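Local coordinates for resiniferatoxin-binding, phosphotriesterase-related protein (Rhodobacter sphaeroides 2.4.1, PDB 3K2G), which probably acts as a zinc-dependent phosphoric diester hydrolase of the phosphotriesterase family, with two zinc ions held in a TIM barrel, at residues Leu87-Glu91 / Leu311-Gly315; Val180-Phe184 / Phe214-Val220; Arg15-Val19 / Gln128-Gly132. One frame throughout, in Å; residues are numbered along the deposited sequence.

Contact 1: Leu87-Glu91 / Leu311-Gly315; sequences LAIAE and LTRYG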
loop_
_atom_site.group_PDB
_atom_site.type_symbol
_atom_site.label_atom_id
_atom_site.label_comp_id
_atom_site.label_asym_id
_atom_site.label_seq_id
_atom_site.Cartn_x
_atom_site.Cartn_y
_atom_site.Cartn_z
ATOM N N LEU B 87 40.950 -11.414 17.553
ATOM C CA LEU B 87 39.856 -10.445 17.536
ATOM C C LEU B 87 38.526 -11.192 17.426
ATOM O O LEU B 87 37.539 -10.836 18.080
ATOM C CB LEU B 87 40.011 -9.481 16.351
ATOM C CG LEU B 87 38.906 -8.429 16.175
ATOM C CD1 LEU B 87 38.774 -7.600 17.440
ATOM C CD2 LEU B 87 39.222 -7.539 14.987
ATOM N N ALA B 88 38.511 -12.227 16.591
ATOM C CA ALA B 88 37.315 -13.042 16.409
ATOM C C ALA B 88 36.901 -13.581 17.773
ATOM O O ALA B 88 35.733 -13.511 18.155
ATOM C CB ALA B 88 37.605 -14.194 15.453
ATOM N N ILE B 89 37.873 -14.106 18.513
ATOM C CA ILE B 89 37.606 -14.653 19.835
ATOM C C ILE B 89 37.034 -13.601 20.779
ATOM O O ILE B 89 36.095 -13.878 21.521
ATOM C CB ILE B 89 38.892 -15.258 20.456
ATOM C CG1 ILE B 89 39.248 -16.553 19.724
ATOM C CG2 ILE B 89 38.692 -15.511 21.949
ATOM C CD1 ILE B 89 40.621 -17.095 20.056
ATOM N N ALA B 90 37.600 -12.396 20.763
ATOM C CA ALA B 90 37.105 -11.336 21.636
ATOM C C ALA B 90 35.700 -10.903 21.216
ATOM O O ALA B 90 34.822 -10.689 22.056
ATOM C CB ALA B 90 38.049 -10.133 21.605
ATOM N N GLU B 91 35.497 -10.777 19.909
ATOM C CA GLU B 91 34.204 -10.360 19.380
ATOM C C GLU B 91 33.125 -11.401 19.676
ATOM O O GLU B 91 31.983 -11.049 19.956
ATOM C CB GLU B 91 34.314 -10.125 17.876
ATOM C CG GLU B 91 35.144 -8.897 17.484
ATOM C CD GLU B 91 34.387 -7.583 17.655
ATOM O OE1 GLU B 91 33.146 -7.578 17.486
ATOM O OE2 GLU B 91 35.029 -6.550 17.940
ATOM N N LEU B 311 32.724 -5.683 12.669
ATOM C CA LEU B 311 33.139 -6.033 14.028
ATOM C C LEU B 311 33.144 -4.744 14.853
ATOM O O LEU B 311 33.438 -3.671 14.319
ATOM C CB LEU B 311 34.541 -6.640 14.013
ATOM C CG LEU B 311 34.691 -7.937 13.215
ATOM C CD1 LEU B 311 36.160 -8.330 13.155
ATOM C CD2 LEU B 311 33.859 -9.038 13.859
ATOM N N THR B 312 32.831 -4.845 16.143
ATOM C CA THR B 312 32.780 -3.659 16.991
ATOM C C THR B 312 34.139 -2.949 17.041
ATOM O O THR B 312 34.213 -1.716 17.107
ATOM C CB THR B 312 32.308 -4.014 18.422
ATOM O OG1 THR B 312 33.337 -4.733 19.113
ATOM C CG2 THR B 312 31.056 -4.886 18.357
ATOM N N ARG B 313 35.210 -3.733 16.987
ATOM C CA ARG B 313 36.561 -3.185 16.997
ATOM C C ARG B 313 36.757 -2.157 15.884
ATOM O O ARG B 313 37.558 -1.229 16.018
ATOM C CB ARG B 313 37.573 -4.319 16.836
ATOM C CG ARG B 313 38.843 -3.951 16.086
ATOM C CD ARG B 313 39.859 -3.274 16.969
ATOM N NE ARG B 313 41.097 -2.983 16.243
ATOM C CZ ARG B 313 41.366 -1.825 15.652
ATOM N NH1 ARG B 313 40.482 -0.835 15.695
ATOM N NH2 ARG B 313 42.527 -1.650 15.029
ATOM N N TYR B 314 36.030 -2.320 14.783
ATOM C CA TYR B 314 36.153 -1.396 13.660
ATOM C C TYR B 314 34.945 -0.485 13.487
ATOM O O TYR B 314 34.705 0.028 12.392
ATOM C CB TYR B 314 36.400 -2.165 12.365
ATOM C CG TYR B 314 37.742 -2.848 12.330
ATOM C CD1 TYR B 314 38.920 -2.105 12.253
ATOM C CD2 TYR B 314 37.840 -4.236 12.404
ATOM C CE1 TYR B 314 40.165 -2.731 12.252
ATOM C CE2 TYR B 314 39.076 -4.870 12.403
ATOM C CZ TYR B 314 40.235 -4.115 12.328
ATOM O OH TYR B 314 41.459 -4.745 12.320
ATOM N N GLY B 315 34.198 -0.282 14.568
ATOM C CA GLY B 315 33.035 0.584 14.515
ATOM C C GLY B 315 31.741 -0.098 14.110
ATOM O O GLY B 315 30.705 0.562 13.961
#
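This is the seam where the TIM barrel closes on itself. Helix 85-97, reached from the first barrel strand, 31-32, through a long excursion, meets the loop after the last strand, 299-301. Leu87 and Glu91 sit one helical turn apart and both point their CA-to-CB bonds at that loop, so one apolar and one acidic side chain do the work. Glu91 bends through chi1 and chi2, both m, and so reaches across with its carboxylate to the 3-10 turn at Thr312-Arg313. Thr312 N donates to Glu91 OE1 (3.1 Å), while Arg313 N donates to Glu91 OE2 (3.0 Å). The p rotamer of Thr312 turns its hydroxyl to the same carboxylate, and that OG1 is also bonded to Gln94, further along the helix. Leu311 CB also packs against the acid, 3.8 Å from Glu91 CD.

Leu87, in the t,p rotamer, spreads its two methyls over different neighbours. Leu87 CD1 lies 3.5 Å from Arg313 CB. Leu87 CD2 meets Leu311 CD1 at 3.7 Å and Tyr314 CE2 at 3.7 Å, the latter at an oblique angle to the ring. Arg313 starts toward the helix, but its chi1 of 148° lies between wells and its guanidinium runs away; it also packs on Ile63 of the second subunit, and Gly315 O accepts from Arg70 of that subunit. The loop therefore touches helix and subunit interface together. The shortest contact is the hydroxyl bond, Thr312 OG1 to Glu91 OE2, at 2.7 Å.

Contact 2: Val180-Phe184 / Phe214-Val220; sequences VSSDF and FRLAHRV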
loop_
_atom_site.group_PDB
_atom_site.type_symbol
_atom_site.label_atom_id
_atom_site.label_comp_id
_atom_site.label_asym_id
_atom_site.label_seq_id
_atom_site.Cartn_x
_atom_site.Cartn_y
_atom_site.Cartn_z
ATOM N N VAL B 180 24.575 -19.180 -5.045
ATOM C CA VAL B 180 23.653 -19.021 -6.156
ATOM C C VAL B 180 23.655 -17.521 -6.464
ATOM O O VAL B 180 23.219 -16.712 -5.646
ATOM C CB VAL B 180 22.219 -19.465 -5.794
ATOM C CG1 VAL B 180 21.298 -19.261 -6.989
ATOM C CG2 VAL B 180 22.217 -20.932 -5.370
ATOM N N SER B 181 24.167 -17.153 -7.634
ATOM C CA SER B 181 24.233 -15.749 -8.030
ATOM C C SER B 181 22.975 -15.357 -8.792
ATOM O O SER B 181 22.154 -16.211 -9.127
ATOM C CB SER B 181 25.445 -15.515 -8.926
ATOM O OG SER B 181 25.237 -16.103 -10.201
ATOM N N SER B 182 22.829 -14.066 -9.076
ATOM C CA SER B 182 21.673 -13.585 -9.818
ATOM C C SER B 182 21.671 -14.186 -11.226
ATOM O O SER B 182 20.646 -14.203 -11.903
ATOM C CB SER B 182 21.692 -12.054 -9.897
ATOM O OG SER B 182 22.894 -11.583 -10.482
ATOM N N ASP B 183 22.825 -14.685 -11.655
ATOM C CA ASP B 183 22.956 -15.300 -12.974
ATOM C C ASP B 183 22.614 -16.787 -12.913
ATOM O O ASP B 183 22.241 -17.387 -13.920
ATOM C CB ASP B 183 24.382 -15.127 -13.508
ATOM C CG ASP B 183 24.722 -13.679 -13.807
ATOM O OD1 ASP B 183 23.943 -13.022 -14.527
ATOM O OD2 ASP B 183 25.770 -13.196 -13.330
ATOM N N PHE B 184 22.749 -17.373 -11.726
ATOM C CA PHE B 184 22.452 -18.787 -11.518
ATOM C C PHE B 184 23.107 -19.609 -12.624
ATOM O O PHE B 184 22.427 -20.285 -13.394
ATOM C CB PHE B 184 20.933 -18.997 -11.531
ATOM C CG PHE B 184 20.468 -20.172 -10.712
ATOM C CD1 PHE B 184 19.173 -20.202 -10.208
ATOM C CD2 PHE B 184 21.315 -21.244 -10.442
ATOM C CE1 PHE B 184 18.724 -21.280 -9.449
ATOM C CE2 PHE B 184 20.874 -22.328 -9.682
ATOM C CZ PHE B 184 19.574 -22.343 -9.184
ATOM N N PHE B 214 17.263 -10.122 -5.660
ATOM C CA PHE B 214 16.580 -10.706 -6.816
ATOM C C PHE B 214 15.488 -11.621 -6.260
ATOM O O PHE B 214 15.262 -11.618 -5.052
ATOM C CB PHE B 214 17.553 -11.481 -7.715
ATOM C CG PHE B 214 18.454 -10.595 -8.532
ATOM C CD1 PHE B 214 18.116 -10.242 -9.839
ATOM C CD2 PHE B 214 19.616 -10.069 -7.976
ATOM C CE1 PHE B 214 18.924 -9.375 -10.578
ATOM C CE2 PHE B 214 20.434 -9.197 -8.706
ATOM C CZ PHE B 214 20.085 -8.850 -10.009
ATOM N N ARG B 215 14.809 -12.389 -7.114
ATOM C CA ARG B 215 13.741 -13.282 -6.652
ATOM C C ARG B 215 13.890 -14.691 -7.230
ATOM O O ARG B 215 12.988 -15.184 -7.906
ATOM C CB ARG B 215 12.380 -12.711 -7.058
ATOM C CG ARG B 215 12.130 -11.276 -6.594
ATOM C CD ARG B 215 11.749 -11.202 -5.122
ATOM N NE ARG B 215 11.491 -9.829 -4.699
ATOM C CZ ARG B 215 12.424 -8.988 -4.266
ATOM N NH1 ARG B 215 13.688 -9.375 -4.185
ATOM N NH2 ARG B 215 12.091 -7.752 -3.927
ATOM N N LEU B 216 15.019 -15.338 -6.954
ATOM C CA LEU B 216 15.291 -16.682 -7.469
ATOM C C LEU B 216 14.989 -17.814 -6.483
ATOM O O LEU B 216 15.212 -18.986 -6.793
ATOM C CB LEU B 216 16.764 -16.785 -7.896
ATOM C CG LEU B 216 17.260 -15.867 -9.020
ATOM C CD1 LEU B 216 18.764 -16.041 -9.209
ATOM C CD2 LEU B 216 16.527 -16.195 -10.308
ATOM N N ALA B 217 14.481 -17.467 -5.305
ATOM C CA ALA B 217 14.190 -18.457 -4.266
ATOM C C ALA B 217 13.291 -19.626 -4.676
ATOM O O ALA B 217 13.581 -20.776 -4.337
ATOM C CB ALA B 217 13.611 -17.763 -3.039
ATOM N N HIS B 218 12.201 -19.351 -5.389
ATOM C CA HIS B 218 11.315 -20.434 -5.796
ATOM C C HIS B 218 12.003 -21.375 -6.786
ATOM O O HIS B 218 11.765 -22.580 -6.764
ATOM C CB HIS B 218 10.009 -19.882 -6.379
ATOM C CG HIS B 218 8.993 -19.516 -5.338
ATOM N ND1 HIS B 218 8.371 -20.454 -4.542
ATOM C CD2 HIS B 218 8.512 -18.313 -4.942
ATOM C CE1 HIS B 218 7.554 -19.846 -3.702
ATOM N NE2 HIS B 218 7.622 -18.544 -3.923
ATOM N N ARG B 219 12.860 -20.834 -7.648
ATOM C CA ARG B 219 13.578 -21.677 -8.600
ATOM C C ARG B 219 14.578 -22.539 -7.824
ATOM O O ARG B 219 14.827 -23.697 -8.175
ATOM C CB ARG B 219 14.325 -20.825 -9.634
ATOM C CG ARG B 219 15.193 -21.655 -10.576
ATOM C CD ARG B 219 15.966 -20.810 -11.582
ATOM N NE ARG B 219 16.857 -21.637 -12.397
ATOM C CZ ARG B 219 17.735 -21.161 -13.276
ATOM N NH1 ARG B 219 17.848 -19.852 -13.464
ATOM N NH2 ARG B 219 18.504 -21.995 -13.966
ATOM N N VAL B 220 15.151 -21.960 -6.769
ATOM C CA VAL B 220 16.109 -22.670 -5.923
ATOM C C VAL B 220 15.409 -23.835 -5.241
ATOM O O VAL B 220 15.913 -24.955 -5.254
ATOM C CB VAL B 220 16.721 -21.748 -4.819
ATOM C CG1 VAL B 220 17.299 -22.591 -3.681
ATOM C CG2 VAL B 220 17.824 -20.880 -5.409
#
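Two neighbouring beta-alpha loops of the TIM barrel fit together here: the one leaving strand 175-178, and the one after strand 206-208 that leads into helix 217-226. The principal bump is Leu216. Leu216 CD1 drops into a hollow lined by the backbone of the first loop and the ring of Phe184, lying 3.4 Å from Ser181 O, 3.8 Å from Ser182 O and 4.3 Å from Phe184 CD1. Phe184 returns the favour. With left-handed backbone angles it swings its ring across to the start of the helix, where Leu216, Arg219 and Val220 make a pocket for it. Arg219, stretched out in an all-t chain, roofs that pocket and lays its guanidinium over a ring face in an off-centre cation-pi contact, Arg219 CZ standing 4.0 Å from the Phe184 ring centroid.

Deeper in, Val180 CG1 fills the space beside Val220 CG2 at 4.1 Å, and both valines rest on Val208 of the barrel strand, close to the metal ligand His209. The first loop holds its bend with an ST turn, Asp183 N to Ser181 OG, and that hydroxyl is also bonded to Glu188. At the outer end Phe214 offers its flat face as a seat for Ser182: this CH-pi contact places Ser182 CB 3.4 Å from the Phe214 ring centroid, 15° off the normal.

Contact 3: Arg15-Val19 / Gln128-Gly132; sequences RIMTV and QVVMG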
loop_
_atom_site.group_PDB
_atom_site.type_symbol
_atom_site.label_atom_id
_atom_site.label_comp_id
_atom_site.label_asym_id
_atom_site.label_seq_id
_atom_site.Cartn_x
_atom_site.Cartn_y
_atom_site.Cartn_z
ATOM N N ARG B 15 20.514 -34.942 17.550
ATOM C CA ARG B 15 21.841 -34.439 17.889
ATOM C C ARG B 15 22.302 -33.449 16.816
ATOM O O ARG B 15 21.709 -33.376 15.742
ATOM C CB ARG B 15 22.836 -35.601 17.987
ATOM C CG ARG B 15 22.476 -36.648 19.042
ATOM C CD ARG B 15 23.541 -37.744 19.123
ATOM N NE ARG B 15 23.544 -38.609 17.945
ATOM C CZ ARG B 15 22.680 -39.603 17.740
ATOM N NH1 ARG B 15 21.739 -39.865 18.639
ATOM N NH2 ARG B 15 22.756 -40.336 16.635
ATOM N N ILE B 16 23.354 -32.692 17.116
ATOM C CA ILE B 16 23.900 -31.715 16.175
ATOM C C ILE B 16 25.416 -31.818 16.157
ATOM O O ILE B 16 26.058 -31.869 17.204
ATOM C CB ILE B 16 23.482 -30.284 16.559
ATOM C CG1 ILE B 16 21.953 -30.188 16.531
ATOM C CG2 ILE B 16 24.107 -29.263 15.591
ATOM C CD1 ILE B 16 21.402 -28.890 17.069
HETATM N N MSE B 17 25.988 -31.859 14.960
HETATM C CA MSE B 17 27.431 -31.981 14.820
HETATM C C MSE B 17 28.190 -30.660 14.863
HETATM O O MSE B 17 28.091 -29.859 13.940
HETATM C CB MSE B 17 27.769 -32.687 13.510
HETATM C CG MSE B 17 29.265 -32.944 13.320
HETATM SE SE MSE B 17 30.045 -34.188 14.610
HETATM C CE MSE B 17 29.421 -35.846 13.764
ATOM N N THR B 18 28.950 -30.443 15.931
ATOM C CA THR B 18 29.755 -29.230 16.057
ATOM C C THR B 18 31.202 -29.622 15.760
ATOM O O THR B 18 31.517 -30.811 15.654
ATOM C CB THR B 18 29.706 -28.638 17.478
ATOM O OG1 THR B 18 30.439 -29.479 18.375
ATOM C CG2 THR B 18 28.279 -28.518 17.960
ATOM N N VAL B 19 32.078 -28.630 15.634
ATOM C CA VAL B 19 33.486 -28.888 15.349
ATOM C C VAL B 19 34.155 -29.698 16.453
ATOM O O VAL B 19 35.244 -30.237 16.263
ATOM C CB VAL B 19 34.273 -27.580 15.178
ATOM C CG1 VAL B 19 33.765 -26.830 13.960
ATOM C CG2 VAL B 19 34.140 -26.735 16.438
ATOM N N GLN B 128 29.700 -22.941 21.195
ATOM C CA GLN B 128 29.665 -24.085 20.287
ATOM C C GLN B 128 29.599 -23.609 18.840
ATOM O O GLN B 128 28.813 -22.723 18.508
ATOM C CB GLN B 128 28.454 -24.963 20.612
ATOM C CG GLN B 128 28.378 -25.332 22.083
ATOM C CD GLN B 128 27.060 -25.974 22.475
ATOM O OE1 GLN B 128 25.985 -25.483 22.123
ATOM N NE2 GLN B 128 27.137 -27.066 23.224
ATOM N N VAL B 129 30.430 -24.204 17.989
ATOM C CA VAL B 129 30.481 -23.839 16.579
ATOM C C VAL B 129 30.149 -24.980 15.621
ATOM O O VAL B 129 30.734 -26.068 15.700
ATOM C CB VAL B 129 31.879 -23.284 16.207
ATOM C CG1 VAL B 129 31.965 -23.012 14.713
ATOM C CG2 VAL B 129 32.150 -22.010 16.991
ATOM N N VAL B 130 29.209 -24.718 14.714
ATOM C CA VAL B 130 28.799 -25.688 13.703
ATOM C C VAL B 130 29.427 -25.264 12.375
ATOM O O VAL B 130 29.350 -24.090 12.004
ATOM C CB VAL B 130 27.265 -25.722 13.536
ATOM C CG1 VAL B 130 26.896 -26.666 12.407
ATOM C CG2 VAL B 130 26.607 -26.170 14.837
HETATM N N MSE B 131 30.031 -26.219 11.666
HETATM C CA MSE B 131 30.711 -25.943 10.396
HETATM C C MSE B 131 29.953 -26.366 9.138
HETATM O O MSE B 131 29.366 -27.454 9.079
HETATM C CB MSE B 131 32.088 -26.609 10.415
HETATM C CG MSE B 131 32.905 -26.500 9.127
HETATM SE SE MSE B 131 34.726 -27.164 9.426
HETATM C CE MSE B 131 34.257 -29.056 9.604
ATOM N N GLY B 132 29.981 -25.490 8.135
ATOM C CA GLY B 132 29.312 -25.752 6.876
ATOM C C GLY B 132 30.200 -26.419 5.846
ATOM O O GLY B 132 31.314 -26.847 6.149
HETATM O O HOH W 1 30.398 -28.952 12.628
#
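Start at Gln128, whose CB lies 4.4 Å from Thr18 CG2, a loose touch beside the crossing. Val129 comes next and makes the one direct hydrogen bond: Val19 N donates to Val129 O at 2.9 Å, nearly straight at 164°. Val129 O also has Thr18 CB against it at 3.3 Å, and Val19 CG2 packs on Val129 CB at 4.1 Å. Both valines also lean on Leu118 of helix 115-125.

Strand 128-131 is a barrel stave of the TIM fold, bonded through Gln128 and Val130 to strand 102-105. The carbonyl of Val129 serves another partner, the N-terminal hairpin 15-18/21-24, whose first strand crosses the stave at 85° and so meets it at a point and not as a sheet neighbour. Val130 is that point, its CA 4.4 Å from Thr18 CA. Val130 CG2 touches Ile16 CG2 at 4.0 Å and Thr18 CG2 at 4.2 Å, while Val130 CG1 approaches Met17 O at 3.7 Å. Met131, a selenomethionine, packs its CB 3.9 Å from Val19 CG1, and Met131 N donates to a water 2.9 Å away, which in turn donates to Met17 O at 2.8 Å.

Overall arrangement
Only contact 3 is thoroughly buried; contacts 1 and 2 lie toward the outside, on opposite sides of the chain's centre. Each joins a helix or its start to a loop, but contact 2 reaches from the surface in toward the zinc site. The second subunit reaches contact 1, whereas at contact 2 the third meets only His218, which takes no part. Contact 3 instead sets the N-terminal hairpin against a barrel strand. Contacts 1 and 3 share a backing, since Ile89 and the Val19/Val129 pair all rest on helix 115-125. Chemistry follows place: a carboxylate gripping a turn, plus leucine packing, in contact 1; aromatic faces with aliphatic fill in contact 2; backbone, water and aliphatic groups in contact 3.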